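Local coordinates for protein internalin (Listeria monocytogenes serotype 4b, PDB 4FMZ) that probably mediates adhesion to and invasion of host cells, presenting a curved array of leucine-rich repeats suited to binding a protein partner, at residues Gly24-Leu29 / Leu43-Leu49; Tyr135-Ala141 / Leu157-Thr163; Asn271-Ile277 / Phe293-Leu299. Where two conformers were deposited one is given. Numbering follows the deposited sequence.

Interaction 1 (Gly24-Leu29 / Leu43-Leu49); sequences GIRAVL and LESITKL. With EDO (1,2-ethanediol), chain D.
Build residues 24-29 as the late part of helix 19-29, with Val-28 N donating to Gly-24 O (3.0 Å) and Leu-29 N to Ile-25 O (3.1 Å). Let 43-49 run past it as a type I turn from Leu-43 to Ile-46 and then an extended chain entering a strand at Lys-48. The two backbones stay well apart, Val-28 CA and Leu-49 CA being the closest at 7.2 Å, and apolar side chains fill the space. Leu-49 (chi1 t, chi2 p) places CD2 3.9 Å from Ile-25 CD1 and CD1 3.9 Å from Val-28 CG1; its CD1 also lies 3.8 Å from Gly-24 O. Such a helix packed on the first repeat strand is the hydrophobic junction between an internalin's N-terminal cap and its leucine-rich repeats. Ile-46 (m, m) points at the helix: its single terminal methyl CD1 sits between Leu-29 CD2 (3.4 Å) and Val-28 CG1 (3.6 Å). Leu-29 (m, t) swings its end inward, CD1 lying 4.4 Å from Leu-43 CD2, and also touches Val-38 of strand 37-38. An ethanediol sits beside the turn, its O1 accepting from Lys-48 N at 3.2 Å.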
loop_
_atom_site.group_PDB
_atom_site.type_symbol
_atom_site.label_atom_id
_atom_site.label_comp_id
_atom_site.label_asym_id
_atom_site.label_seq_id
_atom_site.Cartn_x
_atom_site.Cartn_y
_atom_site.Cartn_z
ATOM N N GLY A 24 -21.716 20.567 -0.591
ATOM C CA GLY A 24 -20.359 20.691 -1.114
ATOM C C GLY A 24 -20.254 21.629 -2.296
ATOM O O GLY A 24 -19.254 22.342 -2.433
ATOM N N ILE A 25 -21.282 21.615 -3.176
ATOM C CA ILE A 25 -21.379 22.513 -4.331
ATOM C C ILE A 25 -21.574 23.952 -3.820
ATOM O O ILE A 25 -20.884 24.861 -4.286
ATOM C CB ILE A 25 -22.502 22.065 -5.329
ATOM C CG1 ILE A 25 -22.204 20.658 -5.927
ATOM C CG2 ILE A 25 -22.721 23.095 -6.455
ATOM C CD1 ILE A 25 -20.925 20.521 -6.810
ATOM N N ARG A 26 -22.500 24.148 -2.850
ATOM C CA ARG A 26 -22.762 25.449 -2.219
ATOM C C ARG A 26 -21.474 26.013 -1.614
ATOM O O ARG A 26 -21.135 27.164 -1.886
ATOM C CB ARG A 26 -23.848 25.322 -1.130
ATOM C CG ARG A 26 -24.234 26.671 -0.504
ATOM C CD ARG A 26 -24.515 26.618 0.998
ATOM N NE ARG A 26 -23.432 26.050 1.820
ATOM C CZ ARG A 26 -22.322 26.688 2.201
ATOM N NH1 ARG A 26 -22.085 27.925 1.792
ATOM N NH2 ARG A 26 -21.438 26.086 2.981
ATOM N N ALA A 27 -20.732 25.172 -0.851
ATOM C CA ALA A 27 -19.492 25.558 -0.181
ATOM C C ALA A 27 -18.382 25.927 -1.165
ATOM O O ALA A 27 -17.733 26.953 -0.955
ATOM C CB ALA A 27 -19.018 24.454 0.751
ATOM N N VAL A 28 -18.165 25.131 -2.233
ATOM C CA VAL A 28 -17.095 25.419 -3.191
ATOM C C VAL A 28 -17.396 26.718 -3.982
ATOM O O VAL A 28 -16.462 27.459 -4.283
ATOM C CB VAL A 28 -16.748 24.213 -4.117
ATOM C CG1 VAL A 28 -17.822 23.951 -5.177
ATOM C CG2 VAL A 28 -15.368 24.369 -4.753
ATOM N N LEU A 29 -18.678 27.008 -4.280
ATOM C CA LEU A 29 -19.048 28.206 -5.031
ATOM C C LEU A 29 -19.337 29.406 -4.111
ATOM O O LEU A 29 -19.637 30.493 -4.604
ATOM C CB LEU A 29 -20.258 27.908 -5.934
ATOM C CG LEU A 29 -19.997 26.988 -7.147
ATOM C CD1 LEU A 29 -21.298 26.450 -7.707
ATOM C CD2 LEU A 29 -19.202 27.693 -8.257
ATOM N N LEU A 43 -20.829 26.103 -12.744
ATOM C CA LEU A 43 -20.579 24.665 -12.590
ATOM C C LEU A 43 -19.351 24.236 -13.387
ATOM O O LEU A 43 -18.574 23.405 -12.914
ATOM C CB LEU A 43 -21.803 23.816 -12.981
ATOM C CG LEU A 43 -23.016 23.959 -12.059
ATOM C CD1 LEU A 43 -24.205 23.232 -12.626
ATOM C CD2 LEU A 43 -22.725 23.477 -10.632
ATOM N N GLU A 44 -19.133 24.871 -14.560
ATOM C CA GLU A 44 -17.969 24.593 -15.402
ATOM C C GLU A 44 -16.676 25.227 -14.834
ATOM O O GLU A 44 -15.595 24.940 -15.342
ATOM C CB GLU A 44 -18.218 25.071 -16.829
ATOM C CG GLU A 44 -19.172 24.169 -17.593
ATOM C CD GLU A 44 -19.576 24.672 -18.970
ATOM O OE1 GLU A 44 -19.200 25.809 -19.345
ATOM O OE2 GLU A 44 -20.291 23.925 -19.671
ATOM N N SER A 45 -16.780 26.046 -13.758
ATOM C CA SER A 45 -15.612 26.659 -13.117
ATOM C C SER A 45 -14.981 25.729 -12.051
ATOM O O SER A 45 -13.866 26.009 -11.594
ATOM C CB SER A 45 -15.980 28.000 -12.486
ATOM O OG SER A 45 -16.669 27.869 -11.250
ATOM N N ILE A 46 -15.690 24.635 -11.667
ATOM C CA ILE A 46 -15.226 23.684 -10.653
ATOM C C ILE A 46 -14.252 22.669 -11.265
ATOM O O ILE A 46 -14.665 21.772 -12.000
ATOM C CB ILE A 46 -16.414 22.967 -9.939
ATOM C CG1 ILE A 46 -17.510 23.954 -9.453
ATOM C CG2 ILE A 46 -15.925 22.031 -8.815
ATOM C CD1 ILE A 46 -17.041 25.045 -8.538
ATOM N N THR A 47 -12.967 22.791 -10.925
ATOM C CA THR A 47 -11.909 21.875 -11.379
ATOM C C THR A 47 -11.536 20.910 -10.248
ATOM O O THR A 47 -10.934 19.860 -10.504
ATOM C CB THR A 47 -10.693 22.651 -11.888
ATOM O OG1 THR A 47 -10.140 23.432 -10.836
ATOM C CG2 THR A 47 -11.016 23.532 -13.082
ATOM N N LYS A 48 -11.898 21.276 -8.995
ATOM C CA LYS A 48 -11.616 20.500 -7.788
ATOM C C LYS A 48 -12.825 20.523 -6.844
ATOM O O LYS A 48 -13.334 21.601 -6.492
ATOM C CB LYS A 48 -10.367 21.074 -7.093
ATOM C CG LYS A 48 -9.984 20.412 -5.774
ATOM C CD LYS A 48 -8.611 20.892 -5.303
ATOM C CE LYS A 48 -8.214 20.302 -3.972
ATOM N NZ LYS A 48 -6.840 20.705 -3.581
ATOM N N LEU A 49 -13.283 19.333 -6.445
ATOM C CA LEU A 49 -14.387 19.178 -5.489
ATOM C C LEU A 49 -14.024 18.126 -4.457
ATOM O O LEU A 49 -13.594 17.024 -4.815
ATOM C CB LEU A 49 -15.716 18.828 -6.187
ATOM C CG LEU A 49 -16.980 18.733 -5.303
ATOM C CD1 LEU A 49 -17.492 20.111 -4.889
ATOM C CD2 LEU A 49 -18.081 17.976 -6.015
HETATM C C1 EDO D . -12.143 25.015 -8.547
HETATM O O1 EDO D . -12.883 24.069 -7.798
HETATM C C2 EDO D . -10.766 25.232 -7.906
HETATM O O2 EDO D . -10.067 26.165 -8.702
#

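Interaction 2 (Tyr135-Ala141 / Leu157-Thr163)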
loop_
_atom_site.group_PDB
_atom_site.type_symbol
_atom_site.label_atom_id
_atom_site.label_comp_id
_atom_site.label_asym_id
_atom_site.label_seq_id
_atom_site.Cartn_x
_atom_site.Cartn_y
_atom_site.Cartn_z
ATOM N N TYR A 135 -0.917 6.133 -12.787
ATOM C CA TYR A 135 0.351 6.340 -12.090
ATOM C C TYR A 135 0.272 5.766 -10.673
ATOM O O TYR A 135 1.242 5.176 -10.206
ATOM C CB TYR A 135 0.695 7.837 -12.059
ATOM C CG TYR A 135 1.946 8.189 -11.283
ATOM C CD1 TYR A 135 3.192 8.188 -11.898
ATOM C CD2 TYR A 135 1.872 8.630 -9.963
ATOM C CE1 TYR A 135 4.340 8.574 -11.210
ATOM C CE2 TYR A 135 3.018 8.995 -9.257
ATOM C CZ TYR A 135 4.251 8.966 -9.887
ATOM O OH TYR A 135 5.394 9.341 -9.227
ATOM N N SER A 136 -0.867 5.943 -9.989
ATOM C CA SER A 136 -1.062 5.440 -8.634
ATOM C C SER A 136 -2.461 4.852 -8.490
ATOM O O SER A 136 -3.449 5.540 -8.740
ATOM C CB SER A 136 -0.838 6.553 -7.617
ATOM O OG SER A 136 -1.044 6.059 -6.305
ATOM N N LEU A 137 -2.536 3.575 -8.103
ATOM C CA LEU A 137 -3.798 2.877 -7.963
ATOM C C LEU A 137 -3.915 2.215 -6.606
ATOM O O LEU A 137 -2.988 1.550 -6.160
ATOM C CB LEU A 137 -3.936 1.833 -9.084
ATOM C CG LEU A 137 -5.230 1.004 -9.128
ATOM C CD1 LEU A 137 -6.455 1.882 -9.461
ATOM C CD2 LEU A 137 -5.090 -0.130 -10.138
ATOM N N ASN A 138 -5.064 2.385 -5.956
ATOM C CA ASN A 138 -5.321 1.778 -4.652
ATOM C C ASN A 138 -6.593 0.927 -4.709
ATOM O O ASN A 138 -7.709 1.466 -4.762
ATOM C CB ASN A 138 -5.427 2.845 -3.540
ATOM C CG ASN A 138 -5.527 2.257 -2.149
ATOM O OD1 ASN A 138 -5.634 1.040 -1.965
ATOM N ND2 ASN A 138 -5.533 3.112 -1.130
ATOM N N LEU A 139 -6.415 -0.397 -4.671
ATOM C CA LEU A 139 -7.508 -1.384 -4.672
ATOM C C LEU A 139 -7.591 -2.122 -3.311
ATOM O O LEU A 139 -8.240 -3.175 -3.195
ATOM C CB LEU A 139 -7.320 -2.396 -5.821
ATOM C CG LEU A 139 -7.445 -1.827 -7.252
ATOM C CD1 LEU A 139 -7.134 -2.902 -8.283
ATOM C CD2 LEU A 139 -8.823 -1.243 -7.503
ATOM N N GLY A 140 -6.955 -1.537 -2.303
ATOM C CA GLY A 140 -6.892 -2.091 -0.959
ATOM C C GLY A 140 -8.232 -2.401 -0.325
ATOM O O GLY A 140 -9.172 -1.624 -0.455
ATOM N N ALA A 141 -8.322 -3.545 0.366
ATOM C CA ALA A 141 -9.494 -4.012 1.121
ATOM C C ALA A 141 -10.791 -4.168 0.269
ATOM O O ALA A 141 -11.900 -3.934 0.753
ATOM C CB ALA A 141 -9.751 -3.120 2.330
ATOM N N LEU A 157 2.440 2.652 -14.382
ATOM C CA LEU A 157 2.063 2.583 -12.960
ATOM C C LEU A 157 3.285 2.553 -12.048
ATOM O O LEU A 157 4.149 1.683 -12.196
ATOM C CB LEU A 157 1.154 1.374 -12.672
ATOM C CG LEU A 157 0.398 1.394 -11.320
ATOM C CD1 LEU A 157 -0.733 2.417 -11.323
ATOM C CD2 LEU A 157 -0.189 0.053 -11.021
ATOM N N ASN A 158 3.337 3.515 -11.103
ATOM C CA ASN A 158 4.435 3.667 -10.140
ATOM C C ASN A 158 4.054 3.215 -8.734
ATOM O O ASN A 158 4.940 2.860 -7.952
ATOM C CB ASN A 158 4.896 5.126 -10.079
ATOM C CG ASN A 158 5.830 5.547 -11.188
ATOM O OD1 ASN A 158 6.878 6.157 -10.945
ATOM N ND2 ASN A 158 5.452 5.285 -12.434
ATOM N N TYR A 159 2.754 3.272 -8.387
ATOM C CA TYR A 159 2.274 2.902 -7.050
ATOM C C TYR A 159 1.055 2.004 -7.148
ATOM O O TYR A 159 0.110 2.337 -7.859
ATOM C CB TYR A 159 1.952 4.159 -6.223
ATOM C CG TYR A 159 3.148 5.061 -6.023
ATOM C CD1 TYR A 159 3.456 6.057 -6.942
ATOM C CD2 TYR A 159 3.967 4.927 -4.905
ATOM C CE1 TYR A 159 4.581 6.864 -6.785
ATOM C CE2 TYR A 159 5.078 5.748 -4.720
ATOM C CZ TYR A 159 5.377 6.715 -5.660
ATOM O OH TYR A 159 6.473 7.513 -5.476
ATOM N N LEU A 160 1.089 0.846 -6.460
ATOM C CA LEU A 160 -0.025 -0.098 -6.459
ATOM C C LEU A 160 -0.254 -0.732 -5.088
ATOM O O LEU A 160 0.682 -1.272 -4.499
ATOM C CB LEU A 160 0.186 -1.211 -7.494
ATOM C CG LEU A 160 -0.912 -2.297 -7.601
ATOM C CD1 LEU A 160 -2.289 -1.691 -7.992
ATOM C CD2 LEU A 160 -0.493 -3.397 -8.566
ATOM N N THR A 161 -1.526 -0.728 -4.634
ATOM C CA THR A 161 -1.959 -1.385 -3.395
ATOM C C THR A 161 -3.124 -2.324 -3.702
ATOM O O THR A 161 -4.158 -1.876 -4.197
ATOM C CB THR A 161 -2.360 -0.356 -2.326
ATOM O OG1 THR A 161 -1.266 0.527 -2.092
ATOM C CG2 THR A 161 -2.814 -1.013 -1.003
ATOM N N VAL A 162 -2.949 -3.617 -3.412
ATOM C CA VAL A 162 -3.995 -4.642 -3.533
ATOM C C VAL A 162 -3.888 -5.443 -2.240
ATOM O O VAL A 162 -2.904 -6.151 -2.055
ATOM C CB VAL A 162 -3.928 -5.534 -4.808
ATOM C CG1 VAL A 162 -5.099 -6.520 -4.836
ATOM C CG2 VAL A 162 -3.899 -4.704 -6.093
ATOM N N THR A 163 -4.824 -5.260 -1.310
ATOM C CA THR A 163 -4.741 -5.936 -0.009
ATOM C C THR A 163 -6.045 -6.571 0.434
ATOM O O THR A 163 -7.112 -6.183 -0.043
ATOM C CB THR A 163 -4.310 -4.935 1.096
ATOM O OG1 THR A 163 -5.301 -3.912 1.204
ATOM C CG2 THR A 163 -2.922 -4.319 0.855
#
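Two successive leucine-rich repeats lie side by side here, each contributing its short parallel strand to the sheet that lines the concave surface of such a solenoid. Strands 136-138 and 159-161 run 4.8 Å apart with their directions only 6° from parallel, pairing Ser-136 with Tyr-159, Leu-137 with Leu-160 and Asn-138 with Thr-161. Leu-137 is the residue that knits them: its N donates to Tyr-159 O (2.9 Å) and its O accepts from Thr-161 N (3.1 Å). Beyond it, Leu-139 N bonds Thr-161 O (2.7 Å), while at the other end Tyr-135 O takes both Asn-158 N (2.8 Å) and Tyr-159 N (3.0 Å).

The apolar side chains turn inward: Leu-137 CD2 meets Leu-160 CD1 at 3.9 Å, and Leu-139 CB meets Val-162 CG2 at 4.1 Å. Ser-136, Asn-138, Tyr-159 and Thr-161 occupy the other face, the surface internalins commonly use for recognition. Where the two strands begin, Asn-158 CB packs over one face of the Tyr-135 ring, 3.9 Å from its centroid, a CH-pi contact. Asn-138 closes an Asx turn, OD1 accepting from Gly-140 N at 2.9 Å; a CB at position 140 would clash with that oxygen, so glycine fits.

Both strands are interior to the sheet. Strand 114-116 continues it beside Ser-136 and Asn-138 through backbone bonds to Leu-115, and strand 181-183 flanks Tyr-159, Leu-160 and Thr-161, with Leu-182 packing on Leu-160.

Interaction 3 (Asn271-Ile277 / Phe293-Leu299). With EDO (1,2-ethanediol), chain H.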
loop_
_atom_site.group_PDB
_atom_site.type_symbol
_atom_site.label_atom_id
_atom_site.label_comp_id
_atom_site.label_asym_id
_atom_site.label_seq_id
_atom_site.Cartn_x
_atom_site.Cartn_y
_atom_site.Cartn_z
ATOM N N ASN A 271 13.911 -7.132 11.383
ATOM C CA ASN A 271 12.940 -7.874 12.176
ATOM C C ASN A 271 12.887 -9.316 11.686
ATOM O O ASN A 271 12.321 -9.597 10.630
ATOM C CB ASN A 271 11.542 -7.211 12.153
ATOM C CG ASN A 271 10.509 -7.915 13.015
ATOM O OD1 ASN A 271 10.702 -9.042 13.514
ATOM N ND2 ASN A 271 9.371 -7.269 13.193
ATOM N N VAL A 272 13.453 -10.234 12.490
ATOM C CA VAL A 272 13.462 -11.664 12.208
ATOM C C VAL A 272 12.880 -12.428 13.427
ATOM O O VAL A 272 13.214 -13.584 13.646
ATOM C CB VAL A 272 14.869 -12.198 11.787
ATOM C CG1 VAL A 272 15.226 -11.777 10.363
ATOM C CG2 VAL A 272 15.953 -11.761 12.763
ATOM N N GLY A 273 11.987 -11.775 14.173
ATOM C CA GLY A 273 11.308 -12.373 15.318
ATOM C C GLY A 273 10.428 -13.527 14.871
ATOM O O GLY A 273 9.936 -13.517 13.741
ATOM N N SER A 274 10.254 -14.557 15.730
ATOM C CA SER A 274 9.409 -15.727 15.429
ATOM C C SER A 274 9.919 -16.516 14.191
ATOM O O SER A 274 9.214 -16.729 13.192
ATOM C CB SER A 274 7.939 -15.312 15.269
ATOM O OG SER A 274 7.471 -14.745 16.482
ATOM N N ASN A 275 11.169 -16.947 14.292
ATOM C CA ASN A 275 11.821 -17.786 13.302
ATOM C C ASN A 275 12.534 -18.927 14.059
ATOM O O ASN A 275 12.138 -19.245 15.188
ATOM C CB ASN A 275 12.745 -16.962 12.401
ATOM C CG ASN A 275 11.993 -16.252 11.299
ATOM O OD1 ASN A 275 11.469 -16.886 10.393
ATOM N ND2 ASN A 275 11.860 -14.927 11.388
ATOM N N GLN A 276 13.536 -19.565 13.432
ATOM C CA GLN A 276 14.249 -20.688 14.035
ATOM C C GLN A 276 15.769 -20.425 14.012
ATOM O O GLN A 276 16.560 -21.353 13.855
ATOM C CB GLN A 276 13.869 -21.988 13.285
ATOM C CG GLN A 276 12.402 -22.390 13.463
ATOM C CD GLN A 276 11.945 -23.458 12.494
ATOM O OE1 GLN A 276 12.464 -24.584 12.484
ATOM N NE2 GLN A 276 10.926 -23.142 11.681
ATOM N N ILE A 277 16.173 -19.162 14.204
ATOM C CA ILE A 277 17.575 -18.741 14.135
ATOM C C ILE A 277 18.357 -19.115 15.410
ATOM O O ILE A 277 17.931 -18.795 16.516
ATOM C CB ILE A 277 17.655 -17.221 13.833
ATOM C CG1 ILE A 277 17.003 -16.908 12.460
ATOM C CG2 ILE A 277 19.107 -16.706 13.886
ATOM C CD1 ILE A 277 16.248 -15.592 12.386
ATOM N N PHE A 293 14.943 -7.109 15.987
ATOM C CA PHE A 293 13.933 -7.969 16.614
ATOM C C PHE A 293 14.337 -9.432 16.418
ATOM O O PHE A 293 14.285 -9.962 15.301
ATOM C CB PHE A 293 12.535 -7.676 16.051
ATOM C CG PHE A 293 12.096 -6.240 16.258
ATOM C CD1 PHE A 293 12.395 -5.260 15.320
ATOM C CD2 PHE A 293 11.431 -5.860 17.414
ATOM C CE1 PHE A 293 12.022 -3.929 15.528
ATOM C CE2 PHE A 293 11.060 -4.524 17.625
ATOM C CZ PHE A 293 11.346 -3.572 16.678
ATOM N N LEU A 294 14.786 -10.061 17.515
ATOM C CA LEU A 294 15.269 -11.438 17.539
ATOM C C LEU A 294 14.500 -12.316 18.533
ATOM O O LEU A 294 14.920 -13.439 18.794
ATOM C CB LEU A 294 16.776 -11.464 17.868
ATOM C CG LEU A 294 17.727 -11.237 16.682
ATOM C CD1 LEU A 294 19.119 -10.912 17.173
ATOM C CD2 LEU A 294 17.786 -12.456 15.777
ATOM N N ASN A 295 13.374 -11.816 19.073
ATOM C CA ASN A 295 12.501 -12.543 20.006
ATOM C C ASN A 295 11.979 -13.823 19.344
ATOM O O ASN A 295 11.853 -13.859 18.122
ATOM C CB ASN A 295 11.309 -11.649 20.421
ATOM C CG ASN A 295 10.552 -11.110 19.227
ATOM O OD1 ASN A 295 11.032 -10.217 18.512
ATOM N ND2 ASN A 295 9.433 -11.745 18.901
ATOM N N ASN A 296 11.660 -14.857 20.149
ATOM C CA ASN A 296 11.083 -16.125 19.669
ATOM C C ASN A 296 11.945 -16.798 18.585
ATOM O O ASN A 296 11.488 -17.120 17.486
ATOM C CB ASN A 296 9.640 -15.902 19.193
ATOM C CG ASN A 296 8.772 -15.435 20.327
ATOM O OD1 ASN A 296 8.604 -14.242 20.542
ATOM N ND2 ASN A 296 8.315 -16.352 21.160
ATOM N N ASN A 297 13.211 -16.985 18.926
ATOM C CA ASN A 297 14.189 -17.667 18.088
ATOM C C ASN A 297 14.852 -18.718 18.964
ATOM O O ASN A 297 14.266 -19.085 19.980
ATOM C CB ASN A 297 15.166 -16.663 17.451
ATOM C CG ASN A 297 14.612 -16.110 16.176
ATOM O OD1 ASN A 297 14.493 -16.833 15.189
ATOM N ND2 ASN A 297 14.195 -14.839 16.180
ATOM N N GLN A 298 16.042 -19.196 18.605
ATOM C CA GLN A 298 16.709 -20.245 19.366
ATOM C C GLN A 298 18.113 -19.786 19.812
ATOM O O GLN A 298 19.063 -20.576 19.821
ATOM C CB GLN A 298 16.759 -21.538 18.523
ATOM C CG GLN A 298 15.354 -22.068 18.188
ATOM C CD GLN A 298 15.326 -23.342 17.391
ATOM O OE1 GLN A 298 16.190 -24.212 17.526
ATOM N NE2 GLN A 298 14.262 -23.525 16.626
ATOM N N LEU A 299 18.218 -18.520 20.246
ATOM C CA LEU A 299 19.485 -17.931 20.696
ATOM C C LEU A 299 19.795 -18.263 22.155
ATOM O O LEU A 299 18.884 -18.478 22.949
ATOM C CB LEU A 299 19.490 -16.406 20.508
ATOM C CG LEU A 299 19.222 -15.869 19.092
ATOM C CD1 LEU A 299 19.036 -14.376 19.132
ATOM C CD2 LEU A 299 20.353 -16.245 18.109
HETATM C C1 EDO H . 7.009 -11.591 15.314
HETATM O O1 EDO H . 7.744 -11.978 16.467
HETATM C C2 EDO H . 7.894 -10.697 14.418
HETATM O O2 EDO H . 8.542 -9.752 15.247
HETATM O O HOH W 1 12.043 -21.554 17.323
HETATM O O HOH W 2 13.456 -25.372 15.022
#
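This is a repeat-to-repeat contact between two asparagine-bearing turns, set where the chain leaves the concave sheet of a leucine-rich repeat solenoid. The last strand pairing, Asn-271 with Phe-293, gives way to loops of like shape stacked one repeat apart. Val-272 N bonds Phe-293 O (2.9 Å) and Ser-274 N bonds Asn-295 O (3.0 Å); beneath them Val-272 CG2 and Leu-294 CD2, 3.6 Å apart, fill the interior.

Asn-297 is the consensus asparagine of its repeat. Its ND2 donates to Leu-294 O (3.1 Å) in its own turn and to Val-272 O (3.0 Å) in the preceding one, while its OD1 accepts from Ile-277 N (3.0 Å). One amide thus satisfies buried backbone groups that bent loops cannot pair by themselves, which is why asparagine suits the site. Asn-275 does the same one repeat back, toward Ile-250 and Ile-255, and Asn-321 one repeat on, toward Leu-294 and Leu-299.

The turns are tight: Ser-274 and Asn-296 both adopt left-handed backbone angles, and a CB on Gly-273 would come 2.7 Å from Asn-295 OD1, so glycine fits there. Asn-271 OD1 makes an Asx turn with Gly-273 N (3.1 Å) and accepts from O2 of an ethanediol (2.9 Å), whose O1 takes a bond from Asn-295 ND2 (3.0 Å). After the turn, Gln-298 N bonds Ile-277 O (2.8 Å). At the surface a water accepts from Gln-298 NE2 at 3.0 Å and donates to Asn-275 O at 3.1 Å.

The three contacts follow one another along the chain and mark out the long axis of the solenoid. Interaction 1 joins helix 19-29 of the N-terminal cap to the first repeat strand, interaction 2 lies only 6 Å from the centre of the chain, and interaction 3 falls on the opposite side of that centre from interaction 1. Centres of 1 and 2 are 28 Å apart, those of 2 and 3 are 32 Å and those of 1 and 3 are 55 Å, with no touching. Interactions 1 and 2 reach the same parallel sheet, whereas 3 is mostly in the turns that follow its strands. Ethanediols, probably from the crystallisation liquor, lie beside each, at Lys-48, Thr-161 and Asn-271.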